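Local coordinates for uncharacterized protein (Legionella longbeachae NSW150, PDB 4JZA) that probably removes the 3-phosphate from phosphatidylinositol 3-phosphate, acting as a Legionella phosphoinositide phosphatase in pathogen–host interaction, at residues D523-L529 with W624-E628; Y600-H606 with L644-D648. All blocks are in the same frame, centred on the assembly; numbering follows the deposited sequence.

Following the chain from the N terminus, 523-529 opens helix 524-542, which leads toward strand 545-549 of the large mixed sheet. The chain then passes along helix 556-574 and helix 587-602 to 600-606, at the break before helix 604-612. Next comes 624-628, where helix 622-625 gives way to helix 628-637; it returns to 523-529 and closes interaction 1, a loop of 94 intervening residues. Last, 644-648 on helix 643-652 reaches back to 600-606 and closes interaction 2, a loop of 37. The segments alternate, so the two closures cross rather than nest. Interaction 1 ties the 622-625/628-637 junction to helix 524-542; interaction 2 ties the 587-602/604-612 break to helix 643-652.

Interaction 1: D523-L529 with W624-E628; sequences DYAGREL and WYLPE
P627 lies against the first two turns of helix 524-542, and its ring supplies most of the apolar contact. Its CG sits 3.6 Å from CA of G526, a glycine, while its CD meets CD1 of L529 at 3.7 Å. The ring and the leucine side chain cross obliquely. A525 turns its methyl toward backbone carbonyls instead: CB lies 3.6 Å from Y625 O, with W624 O and L626 O a little farther away.

No direct hydrogen bond spans the two segments. One water joins them, donating to A525 O at 3.1 Å and to Y625 O at 2.7 Å.

D523 serves as N-cap of helix 524-542. With CG anti to the backbone N (chi1 178°), the carboxylate reaches over the first turn, and OD1 accepts from G526 N at 3.0 Å. The N-H meets this oxygen from above the carboxylate plane, 62° out of it. The bond steadies a group whose other oxygen, OD2, rests 3.5 Å from P627 CB.

P627 occupies the N-cap position just before helix 628-637, so the contact joins two helix starts. Helix 556-574 flanks it, I559 touching both L529 and Y625. Y625 also touches R556, which ends a CVSGKDR sequence fitting the CX5R phosphatase signature after strand 545-549. Beyond W624, the Y468 ring stacks on the indole and its backbone O accepts from W624 NE1, beside strand 474-475.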
loop_
_atom_site.group_PDB
_atom_site.type_symbol
_atom_site.label_atom_id
_atom_site.label_comp_id
_atom_site.label_asym_id
_atom_site.label_seq_id
_atom_site.Cartn_x
_atom_site.Cartn_y
_atom_site.Cartn_z
ATOM N N ASP A 523 33.520 -6.094 -8.626
ATOM C CA ASP A 523 32.445 -5.207 -8.152
ATOM C C ASP A 523 31.199 -5.325 -9.022
ATOM O O ASP A 523 30.933 -4.469 -9.815
ATOM C CB ASP A 523 32.960 -3.754 -8.105
ATOM C CG ASP A 523 31.901 -2.735 -7.666
ATOM O OD1 ASP A 523 30.895 -3.118 -7.004
ATOM O OD2 ASP A 523 32.109 -1.529 -7.993
ATOM N N TYR A 524 30.435 -6.399 -8.856
ATOM C CA TYR A 524 29.273 -6.668 -9.709
ATOM C C TYR A 524 28.194 -5.613 -9.531
ATOM O O TYR A 524 27.475 -5.321 -10.463
ATOM C CB TYR A 524 28.641 -8.023 -9.387
ATOM C CG TYR A 524 29.381 -9.210 -9.901
ATOM C CD1 TYR A 524 29.282 -9.591 -11.233
ATOM C CD2 TYR A 524 30.164 -9.963 -9.063
ATOM C CE1 TYR A 524 29.964 -10.680 -11.716
ATOM C CE2 TYR A 524 30.859 -11.045 -9.538
ATOM C CZ TYR A 524 30.745 -11.404 -10.857
ATOM O OH TYR A 524 31.462 -12.486 -11.299
ATOM N N ALA A 525 28.058 -5.094 -8.319
ATOM C CA ALA A 525 27.090 -4.052 -8.052
ATOM C C ALA A 525 27.443 -2.834 -8.893
ATOM O O ALA A 525 26.595 -2.255 -9.563
ATOM C CB ALA A 525 27.054 -3.695 -6.562
ATOM N N GLY A 526 28.695 -2.450 -8.869
ATOM C CA GLY A 526 29.114 -1.302 -9.644
ATOM C C GLY A 526 28.971 -1.507 -11.126
ATOM O O GLY A 526 28.640 -0.561 -11.881
ATOM N N ARG A 527 29.212 -2.733 -11.556
ATOM C CA ARG A 527 29.110 -3.013 -12.961
ATOM C C ARG A 527 27.684 -2.711 -13.384
ATOM O O ARG A 527 27.472 -2.027 -14.413
ATOM C CB ARG A 527 29.479 -4.445 -13.280
ATOM C CG ARG A 527 29.175 -4.855 -14.720
ATOM C CD ARG A 527 29.902 -6.148 -15.083
ATOM N NE ARG A 527 29.446 -6.683 -16.355
ATOM C CZ ARG A 527 28.335 -7.387 -16.538
ATOM N NH1 ARG A 527 27.528 -7.675 -15.522
ATOM N NH2 ARG A 527 28.024 -7.807 -17.765
ATOM N N GLU A 528 26.711 -3.177 -12.584
ATOM C CA GLU A 528 25.303 -2.910 -12.865
ATOM C C GLU A 528 24.921 -1.426 -12.963
ATOM O O GLU A 528 24.093 -1.058 -13.779
ATOM C CB GLU A 528 24.412 -3.573 -11.819
ATOM C CG GLU A 528 24.474 -5.079 -11.855
ATOM C CD GLU A 528 24.058 -5.707 -13.172
ATOM O OE1 GLU A 528 23.162 -5.232 -13.834
ATOM O OE2 GLU A 528 24.590 -6.730 -13.555
ATOM N N LEU A 529 25.477 -0.601 -12.100
ATOM C CA LEU A 529 25.109 0.767 -12.056
ATOM C C LEU A 529 25.684 1.428 -13.261
ATOM O O LEU A 529 25.043 2.323 -13.840
ATOM C CB LEU A 529 25.639 1.421 -10.792
ATOM C CG LEU A 529 25.019 0.916 -9.488
ATOM C CD1 LEU A 529 25.718 1.609 -8.343
ATOM C CD2 LEU A 529 23.540 1.202 -9.408
ATOM N N TRP A 624 23.426 -3.633 -0.456
ATOM C CA TRP A 624 23.471 -4.641 -1.496
ATOM C C TRP A 624 23.745 -4.039 -2.858
ATOM O O TRP A 624 24.493 -4.614 -3.613
ATOM C CB TRP A 624 22.186 -5.436 -1.566
ATOM C CG TRP A 624 22.180 -6.393 -2.668
ATOM C CD1 TRP A 624 21.311 -6.440 -3.690
ATOM C CD2 TRP A 624 23.100 -7.462 -2.870
ATOM N NE1 TRP A 624 21.618 -7.479 -4.537
ATOM C CE2 TRP A 624 22.711 -8.125 -4.044
ATOM C CE3 TRP A 624 24.208 -7.935 -2.158
ATOM C CZ2 TRP A 624 23.392 -9.206 -4.539
ATOM C CZ3 TRP A 624 24.878 -9.004 -2.639
ATOM C CH2 TRP A 624 24.487 -9.627 -3.837
ATOM N N TYR A 625 23.121 -2.895 -3.153
ATOM C CA TYR A 625 23.111 -2.275 -4.504
ATOM C C TYR A 625 24.307 -1.335 -4.757
ATOM O O TYR A 625 24.655 -1.025 -5.943
ATOM C CB TYR A 625 21.792 -1.504 -4.727
ATOM C CG TYR A 625 20.602 -2.401 -4.752
ATOM C CD1 TYR A 625 20.498 -3.395 -5.714
ATOM C CD2 TYR A 625 19.575 -2.309 -3.796
ATOM C CE1 TYR A 625 19.429 -4.271 -5.736
ATOM C CE2 TYR A 625 18.468 -3.168 -3.826
ATOM C CZ TYR A 625 18.409 -4.169 -4.807
ATOM O OH TYR A 625 17.361 -5.082 -4.921
ATOM N N LEU A 626 24.904 -0.844 -3.662
ATOM C CA LEU A 626 26.007 0.099 -3.760
ATOM C C LEU A 626 27.258 -0.695 -3.734
ATOM O O LEU A 626 27.337 -1.693 -3.066
ATOM C CB LEU A 626 26.021 1.080 -2.588
ATOM C CG LEU A 626 24.938 2.170 -2.507
ATOM C CD1 LEU A 626 25.010 2.930 -1.188
ATOM C CD2 LEU A 626 25.084 3.143 -3.662
ATOM N N PRO A 627 28.256 -0.255 -4.454
ATOM C CA PRO A 627 29.627 -0.747 -4.378
ATOM C C PRO A 627 30.268 -0.500 -3.010
ATOM O O PRO A 627 29.938 0.472 -2.345
ATOM C CB PRO A 627 30.335 0.105 -5.428
ATOM C CG PRO A 627 29.275 0.435 -6.445
ATOM C CD PRO A 627 28.019 0.579 -5.649
ATOM N N GLU A 628 31.209 -1.339 -2.606
ATOM C CA GLU A 628 31.757 -1.238 -1.262
ATOM C C GLU A 628 32.341 0.138 -0.923
ATOM O O GLU A 628 32.121 0.640 0.174
ATOM C CB GLU A 628 32.752 -2.379 -0.953
ATOM C CG GLU A 628 32.140 -3.495 -0.112
ATOM C CD GLU A 628 31.541 -2.937 1.188
ATOM O OE1 GLU A 628 32.354 -2.381 1.991
ATOM O OE2 GLU A 628 30.272 -3.005 1.381
HETATM O O HOH W 1 23.841 -2.346 -8.169
#

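Interaction 2: Y600-H606 with L644-D648; sequences YMSRHQH and LKDDD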
loop_
_atom_site.group_PDB
_atom_site.type_symbol
_atom_site.label_atom_id
_atom_site.label_comp_id
_atom_site.label_asym_id
_atom_site.label_seq_id
_atom_site.Cartn_x
_atom_site.Cartn_y
_atom_site.Cartn_z
ATOM N N TYR A 600 23.728 10.960 -2.588
ATOM C CA TYR A 600 23.024 10.035 -1.736
ATOM C C TYR A 600 22.713 10.729 -0.435
ATOM O O TYR A 600 21.588 10.717 0.010
ATOM C CB TYR A 600 23.835 8.746 -1.540
ATOM C CG TYR A 600 23.101 7.698 -0.731
ATOM C CD1 TYR A 600 23.035 7.789 0.651
ATOM C CD2 TYR A 600 22.467 6.629 -1.358
ATOM C CE1 TYR A 600 22.365 6.862 1.391
ATOM C CE2 TYR A 600 21.763 5.702 -0.637
ATOM C CZ TYR A 600 21.720 5.824 0.743
ATOM O OH TYR A 600 21.015 4.904 1.481
HETATM N N MSE A 601 23.695 11.390 0.159
HETATM C CA MSE A 601 23.452 12.055 1.456
HETATM C C MSE A 601 22.631 13.326 1.402
HETATM O O MSE A 601 22.214 13.799 2.406
HETATM C CB MSE A 601 24.766 12.363 2.119
HETATM C CG MSE A 601 25.454 11.041 2.503
HETATM SE SE MSE A 601 27.268 11.259 3.240
HETATM C CE MSE A 601 26.769 12.431 4.736
ATOM N N SER A 602 22.394 13.907 0.239
ATOM C CA SER A 602 21.483 15.034 0.159
ATOM C C SER A 602 20.108 14.553 0.576
ATOM O O SER A 602 19.265 15.336 1.107
ATOM C CB SER A 602 21.432 15.599 -1.256
ATOM O OG SER A 602 20.900 14.663 -2.172
ATOM N N ARG A 603 19.894 13.260 0.301
ATOM C CA ARG A 603 18.669 12.554 0.674
ATOM C C ARG A 603 17.531 12.979 -0.203
ATOM O O ARG A 603 16.385 12.759 0.131
ATOM C CB ARG A 603 18.269 12.789 2.133
ATOM C CG ARG A 603 19.282 12.287 3.149
ATOM C CD ARG A 603 18.647 12.035 4.504
ATOM N NE ARG A 603 19.042 10.692 4.835
ATOM C CZ ARG A 603 18.236 9.687 5.118
ATOM N NH1 ARG A 603 16.923 9.843 5.233
ATOM N NH2 ARG A 603 18.770 8.512 5.314
ATOM N N HIS A 604 17.834 13.611 -1.317
ATOM C CA HIS A 604 16.782 13.951 -2.221
ATOM C C HIS A 604 15.932 12.717 -2.618
ATOM O O HIS A 604 14.719 12.750 -2.533
ATOM C CB HIS A 604 17.378 14.570 -3.447
ATOM C CG HIS A 604 16.397 14.768 -4.550
ATOM N ND1 HIS A 604 15.550 15.849 -4.591
ATOM C CD2 HIS A 604 16.137 14.033 -5.662
ATOM C CE1 HIS A 604 14.758 15.742 -5.645
ATOM N NE2 HIS A 604 15.096 14.653 -6.314
ATOM N N GLN A 605 16.552 11.634 -3.068
ATOM C CA GLN A 605 15.790 10.452 -3.453
ATOM C C GLN A 605 15.068 9.837 -2.270
ATOM O O GLN A 605 14.022 9.218 -2.433
ATOM C CB GLN A 605 16.721 9.374 -4.029
ATOM C CG GLN A 605 17.357 9.739 -5.363
ATOM C CD GLN A 605 16.330 10.015 -6.446
ATOM O OE1 GLN A 605 15.194 9.597 -6.346
ATOM N NE2 GLN A 605 16.735 10.712 -7.485
ATOM N N HIS A 606 15.630 9.959 -1.083
ATOM C CA HIS A 606 15.029 9.347 0.080
ATOM C C HIS A 606 13.685 10.012 0.322
ATOM O O HIS A 606 12.680 9.337 0.654
ATOM C CB HIS A 606 15.888 9.519 1.338
ATOM C CG HIS A 606 17.225 8.831 1.297
ATOM N ND1 HIS A 606 18.138 9.013 0.281
ATOM C CD2 HIS A 606 17.847 8.063 2.220
ATOM C CE1 HIS A 606 19.242 8.345 0.559
ATOM N NE2 HIS A 606 19.099 7.779 1.739
ATOM N N LEU A 644 23.372 2.927 6.487
ATOM C CA LEU A 644 22.644 2.333 5.365
ATOM C C LEU A 644 21.582 1.324 5.815
ATOM O O LEU A 644 20.616 1.115 5.110
ATOM C CB LEU A 644 23.614 1.715 4.324
ATOM C CG LEU A 644 24.686 2.768 3.929
ATOM C CD1 LEU A 644 25.837 2.174 3.140
ATOM C CD2 LEU A 644 24.086 3.972 3.213
ATOM N N LYS A 645 21.731 0.702 6.969
ATOM C CA LYS A 645 20.676 -0.187 7.478
ATOM C C LYS A 645 19.475 0.608 8.042
ATOM O O LYS A 645 18.337 0.173 7.947
ATOM C CB LYS A 645 21.235 -1.162 8.481
ATOM C CG LYS A 645 22.187 -2.173 7.847
ATOM C CD LYS A 645 22.756 -3.142 8.885
ATOM C CE LYS A 645 23.338 -4.412 8.256
ATOM N NZ LYS A 645 24.720 -4.149 7.767
ATOM N N ASP A 646 19.732 1.804 8.559
ATOM C CA ASP A 646 18.701 2.698 8.965
ATOM C C ASP A 646 17.934 3.167 7.760
ATOM O O ASP A 646 16.696 3.241 7.806
ATOM C CB ASP A 646 19.298 3.919 9.669
ATOM C CG ASP A 646 19.968 3.574 11.030
ATOM O OD1 ASP A 646 19.648 2.489 11.548
ATOM O OD2 ASP A 646 20.805 4.365 11.568
ATOM N N ASP A 647 18.636 3.501 6.671
ATOM C CA ASP A 647 17.941 3.845 5.439
ATOM C C ASP A 647 16.983 2.731 5.027
ATOM O O ASP A 647 15.860 3.008 4.650
ATOM C CB ASP A 647 18.924 4.186 4.304
ATOM C CG ASP A 647 19.602 5.559 4.519
ATOM O OD1 ASP A 647 19.124 6.206 5.458
ATOM O OD2 ASP A 647 20.591 5.963 3.829
ATOM N N ASP A 648 17.403 1.477 5.164
ATOM C CA ASP A 648 16.588 0.352 4.751
ATOM C C ASP A 648 15.421 0.143 5.703
ATOM O O ASP A 648 14.328 -0.214 5.287
ATOM C CB ASP A 648 17.479 -0.872 4.637
ATOM C CG ASP A 648 16.734 -2.137 4.300
ATOM O OD1 ASP A 648 16.476 -2.433 3.128
ATOM O OD2 ASP A 648 16.473 -2.890 5.244
#
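D647 OD2 accepts two hydrogen bonds from 600-606: Y600 OH at 2.6 Å and H606 NE2 at 3.1 Å. The second is a His–carboxylate bond, and the pair pins helix 643-652 to the break between helices 587-602 and 604-612. The two donors use different approaches. The phenol comes in on the anti side of OD2, nearly in the carboxylate plane, whereas the imidazole N-H arrives from above that plane. OD2 in turn lies in the H606 ring plane, and the ring and carboxylate planes stand 80° apart.

R603, with positive phi at the break, sends its guanidinium toward D647 OD1. A salt bridge between them is possible but doubtful in detail, because NH2 and OD1 are modelled too close together.

The Y600 side chain extends away from its own backbone N (chi1 -176°), carrying the ring toward helix 643-652, while H606 CE1 sits above one face of that ring, near its rim. L644, one turn before D647, adds the apolar part. Its neighbours P622 and I634, from helices 622-625 and 628-637, also touch Y600. Across the contact, L644 CD2 reaches obliquely to Y600 CE1 at 3.8 Å and to Y600 OH at 3.6 Å.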